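Local coordinates for hemin ABC transporter, periplasmic hemin-binding protein HutB (Vibrio cholerae, PDB 5KHL) that probably binds heme in the periplasm and hands it to an ABC transporter of the inner membrane for uptake, at residues L39-V44 with P55-H60; E202-M207 with A233-Q238. One frame throughout, in Å; residues are numbered along the deposited sequence.

Interaction 1 of 2, residues L39-V44 with P55-H60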
# COMPACT_ATOMS: atom_id res chain seq x y z
N LEU A 39 -6.74 -15.75 -12.01
CA LEU A 39 -5.72 -14.88 -12.57
C LEU A 39 -5.08 -15.52 -13.81
O LEU A 39 -4.77 -16.71 -13.81
CB LEU A 39 -4.63 -14.57 -11.53
CG LEU A 39 -4.93 -13.65 -10.35
CD1 LEU A 39 -3.80 -13.72 -9.35
CD2 LEU A 39 -5.11 -12.24 -10.83
N VAL A 40 -4.91 -14.72 -14.85
CA VAL A 40 -4.12 -15.10 -16.01
C VAL A 40 -2.87 -14.25 -16.11
O VAL A 40 -1.94 -14.59 -16.81
CB VAL A 40 -4.91 -14.98 -17.33
CG1 VAL A 40 -6.08 -15.93 -17.33
CG2 VAL A 40 -5.37 -13.54 -17.55
N ALA A 41 -2.86 -13.13 -15.39
CA ALA A 41 -1.73 -12.21 -15.42
C ALA A 41 -1.87 -11.16 -14.33
O ALA A 41 -2.96 -10.85 -13.90
CB ALA A 41 -1.63 -11.53 -16.78
N VAL A 42 -0.75 -10.61 -13.90
CA VAL A 42 -0.70 -9.61 -12.84
C VAL A 42 0.21 -8.48 -13.30
O VAL A 42 0.86 -8.58 -14.32
CB VAL A 42 -0.19 -10.19 -11.51
CG1 VAL A 42 -0.92 -11.47 -11.18
CG2 VAL A 42 1.31 -10.46 -11.57
N ASP A 43 0.26 -7.39 -12.53
CA ASP A 43 1.09 -6.26 -12.90
C ASP A 43 2.46 -6.40 -12.23
O ASP A 43 2.65 -7.34 -11.47
CB ASP A 43 0.42 -4.95 -12.49
CG ASP A 43 0.43 -4.76 -10.99
OD1 ASP A 43 -0.25 -5.54 -10.30
OD2 ASP A 43 1.13 -3.87 -10.50
N VAL A 44 3.39 -5.49 -12.50
CA VAL A 44 4.73 -5.60 -11.93
C VAL A 44 4.74 -5.54 -10.39
O VAL A 44 5.56 -6.22 -9.76
CB VAL A 44 5.67 -4.50 -12.45
CG1 VAL A 44 5.97 -4.72 -13.93
CG2 VAL A 44 5.08 -3.12 -12.21
N PRO A 55 2.16 -14.47 -16.24
CA PRO A 55 2.83 -13.39 -16.96
C PRO A 55 2.58 -12.04 -16.28
O PRO A 55 1.54 -11.85 -15.61
CB PRO A 55 2.19 -13.43 -18.34
CG PRO A 55 0.86 -14.04 -18.12
CD PRO A 55 1.03 -15.03 -17.00
N THR A 56 3.54 -11.13 -16.44
CA THR A 56 3.37 -9.77 -15.97
C THR A 56 2.84 -8.97 -17.12
O THR A 56 2.73 -9.45 -18.23
CB THR A 56 4.64 -9.13 -15.41
OG1 THR A 56 5.74 -9.36 -16.30
CG2 THR A 56 4.95 -9.70 -14.05
N VAL A 57 2.53 -7.72 -16.84
CA VAL A 57 1.68 -6.99 -17.72
C VAL A 57 2.22 -5.57 -17.67
O VAL A 57 1.77 -4.67 -18.38
CB VAL A 57 0.20 -7.21 -17.27
CG1 VAL A 57 -0.60 -5.93 -17.16
CG2 VAL A 57 -0.48 -8.28 -18.14
N GLY A 58 3.27 -5.43 -16.87
CA GLY A 58 4.00 -4.19 -16.79
C GLY A 58 3.36 -3.27 -15.76
O GLY A 58 2.82 -3.72 -14.75
N TYR A 59 3.44 -1.98 -16.03
CA TYR A 59 2.97 -0.96 -15.11
C TYR A 59 1.57 -0.53 -15.53
O TYR A 59 1.33 -0.24 -16.70
CB TYR A 59 3.93 0.23 -15.11
CG TYR A 59 5.26 -0.10 -14.45
CD1 TYR A 59 5.70 0.60 -13.34
CD2 TYR A 59 6.06 -1.12 -14.93
CE1 TYR A 59 6.91 0.30 -12.73
CE2 TYR A 59 7.26 -1.43 -14.34
CZ TYR A 59 7.68 -0.72 -13.24
OH TYR A 59 8.88 -1.03 -12.64
N HIS A 60 0.65 -0.50 -14.56
CA HIS A 60 -0.77 -0.33 -14.87
C HIS A 60 -1.05 1.03 -15.51
O HIS A 60 -2.11 1.23 -16.10
CB HIS A 60 -1.63 -0.52 -13.62
CG HIS A 60 -1.34 0.45 -12.52
ND1 HIS A 60 -0.48 0.15 -11.48
CD2 HIS A 60 -1.80 1.70 -12.28
CE1 HIS A 60 -0.41 1.18 -10.66
NE2 HIS A 60 -1.21 2.14 -11.13

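Interaction 2 of 2, residues E202-M207 with A233-Q238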
# COMPACT_ATOMS: atom_id res chain seq x y z
N GLU A 202 10.79 20.30 14.47
CA GLU A 202 9.64 20.68 15.29
C GLU A 202 8.78 19.48 15.68
O GLU A 202 8.35 19.38 16.83
CB GLU A 202 8.79 21.73 14.55
CG GLU A 202 7.65 22.30 15.38
CD GLU A 202 8.06 22.68 16.80
OE1 GLU A 202 7.25 22.47 17.73
OE2 GLU A 202 9.19 23.20 17.00
N MET A 203 8.53 18.58 14.72
CA MET A 203 7.65 17.42 14.92
C MET A 203 8.22 16.36 15.86
O MET A 203 7.48 15.54 16.40
CB MET A 203 7.31 16.77 13.58
CG MET A 203 6.43 17.61 12.71
SD MET A 203 6.34 16.96 11.04
CE MET A 203 5.53 18.32 10.18
N GLN A 204 9.53 16.38 16.04
CA GLN A 204 10.19 15.50 16.99
C GLN A 204 9.76 14.02 16.95
O GLN A 204 9.43 13.45 17.99
CB GLN A 204 9.98 16.06 18.39
CG GLN A 204 10.81 17.30 18.68
CD GLN A 204 12.29 16.99 18.73
OE1 GLN A 204 12.80 16.43 19.70
NE2 GLN A 204 13.00 17.35 17.67
N PRO A 205 9.78 13.40 15.76
CA PRO A 205 9.32 12.00 15.69
C PRO A 205 10.10 11.08 16.63
O PRO A 205 11.31 11.25 16.81
CB PRO A 205 9.59 11.62 14.23
CG PRO A 205 10.71 12.53 13.81
CD PRO A 205 10.44 13.83 14.51
N ASP A 206 9.40 10.12 17.23
CA ASP A 206 10.03 9.08 18.04
C ASP A 206 10.50 7.95 17.13
O ASP A 206 11.48 7.24 17.42
CB ASP A 206 9.06 8.56 19.08
CG ASP A 206 8.55 9.65 20.01
OD1 ASP A 206 9.38 10.20 20.76
OD2 ASP A 206 7.34 9.96 19.98
N MET A 207 9.80 7.79 16.02
CA MET A 207 10.15 6.76 15.07
C MET A 207 9.98 7.27 13.65
O MET A 207 8.98 7.92 13.32
CB MET A 207 9.30 5.51 15.29
CG MET A 207 9.57 4.40 14.28
SD MET A 207 8.42 3.01 14.40
CE MET A 207 9.20 2.05 15.69
N ALA A 233 18.57 15.54 15.71
CA ALA A 233 17.90 16.39 16.70
C ALA A 233 16.46 15.95 16.98
O ALA A 233 15.65 16.73 17.47
CB ALA A 233 17.93 17.84 16.25
N THR A 234 16.14 14.69 16.65
CA THR A 234 14.87 14.08 17.01
C THR A 234 15.16 12.83 17.81
O THR A 234 16.24 12.27 17.69
CB THR A 234 14.04 13.71 15.77
OG1 THR A 234 14.73 12.72 15.02
CG2 THR A 234 13.82 14.93 14.90
N PRO A 235 14.21 12.39 18.66
CA PRO A 235 14.36 11.13 19.39
C PRO A 235 14.64 9.96 18.47
O PRO A 235 15.55 9.15 18.74
CB PRO A 235 13.01 10.96 20.08
CG PRO A 235 12.57 12.35 20.33
CD PRO A 235 13.03 13.14 19.13
N ALA A 236 13.88 9.86 17.39
CA ALA A 236 14.08 8.81 16.41
C ALA A 236 15.53 8.78 15.93
O ALA A 236 16.17 7.74 15.90
CB ALA A 236 13.12 9.00 15.24
N GLY A 237 16.07 9.95 15.59
CA GLY A 237 17.44 10.00 15.12
C GLY A 237 18.45 9.67 16.19
O GLY A 237 19.37 8.88 15.94
N GLN A 238 18.30 10.25 17.37
CA GLN A 238 19.29 10.06 18.43
C GLN A 238 19.18 8.65 19.04
O GLN A 238 20.08 8.19 19.75
CB GLN A 238 19.16 11.16 19.51
CG GLN A 238 17.80 11.25 20.21
CD GLN A 238 17.53 12.61 20.85
OE1 GLN A 238 18.06 13.64 20.42
NE2 GLN A 238 16.69 12.60 21.88

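Interaction 1 of 2, residues L39-V44 with P55-H60
The ring of Y59 carries V44 on one of its faces: CG2 of V44 stands 3.4 Å above the ring plane, over the centre, a CH-pi contact only 11° off the normal. At the edge of the other flat group, the imidazole of H60, OD2 of D43 lies near the ring plane, with ND1 4.4 Å away, too far for a bond. The setting is the first lobe of a periplasmic binding protein, where strand 39-42 is the outermost strand of a parallel sheet and the chain after it loops back alongside.

V44 and Y59 cross at about a right angle. CG2 of V44 sits between its own backbone N and carbonyl carbon (chi1 -68° for CG1), which centres this methyl over the ring, while CG1 lies nearer the G58 carbonyl and the CD2/CE2 side of the ring. A branched aliphatic residue suits the place because both its methyls touch both neighbours. The backbone angles of G58 would press a CB against the preceding carbonyl O, so glycine fits the bend.

Farther back, the small CB of A41 points at the loop and fits the corner between CG of P55 at 3.8 Å and CG2 of V57 at 3.7 Å, while also lying against P55 O. V57 also packs on V20 of the neighbouring strand. The carboxylate of D43 is held by the hydroxyls of T45 (at OD2) and S46 (at OD1), while NE2 of H60 makes a weak bond to E81.

Two backbone hydrogen bonds fasten the pair: V42 N gives its hydrogen to P55 O at 3.1 Å, and V44 N reaches G58 O at 2.9 Å.

Interaction 2 of 2, residues E202-M207 with A233-Q238
A helix N-cap meets a helix exit here, in the second lobe of the binding protein: the chain leaving helix 197-203 runs past the start of the short helix 235-238 on its way into strand 207-210. T234 is the N-cap, its OG1 accepting from G237 N at 3.1 Å. OG1 lies between the backbone N and carbonyl carbon of T234 (chi1 64°), within reach of that first-turn amide, and it also bonds L231 O. A short hydroxyl side chain suits this post, and P235, lacking an amide hydrogen, suits the first turn that follows.

Q204 leaves the helix with positive phi and bends its chain at chi2 (-67°), bringing the amide across the start of the other segment. NE2 gives an almost straight bond to A233 O, 2.7 Å long, with the acceptor in the plane of the amide; NE2 also bonds I201 O, so two backbone carbonyls hold the group. CD of P235 lies over one face of the same amide, 3.3 Å from OE1, and its ring crosses the glutamine at about a right angle.

P205 follows, its CD resting 3.6 Å from CG2 of T234, while its carbonyl accepts from A236 N at 3.0 Å. The methyl of A236 points at 202-207, its CB against both P205 O and, at 3.2 Å, D206 O; the smallest side chain with a CB suits so close an approach to two carbonyls. D206 itself takes OD2 to K151 N, beside strand 152-156, and leaves OD1 near CB of P235.

Chemically, the junction spends its polar atoms on main-chain groups. Proline rings and the alanine methyl pack beside these bonds, while T234 serves one amide of the new helix and P205 O another, consistent with their jointly satisfying first-turn amides that have no acceptor one turn earlier within the helix.

Overall arrangement
From the N terminus, the chain first enters the four-stranded parallel sheet, and interaction 1 closes a loop of ten residues without helix or strand between the end of strand 39-42 and the run toward helix 65-69. The chain then completes that sheet, passes through helices 107-120 and 125-143, and builds the mixed sheet. There interaction 2 closes a longer excursion, from the exit of helix 197-203 through strand 207-210 and helix 221-227 to helix 235-238, just before edge strand 242-244. The two loops follow in series, neither nesting nor crossing. Their centres lie 40 Å apart on opposite sides of the molecule's centre, so each ties together local parts of its own lobe.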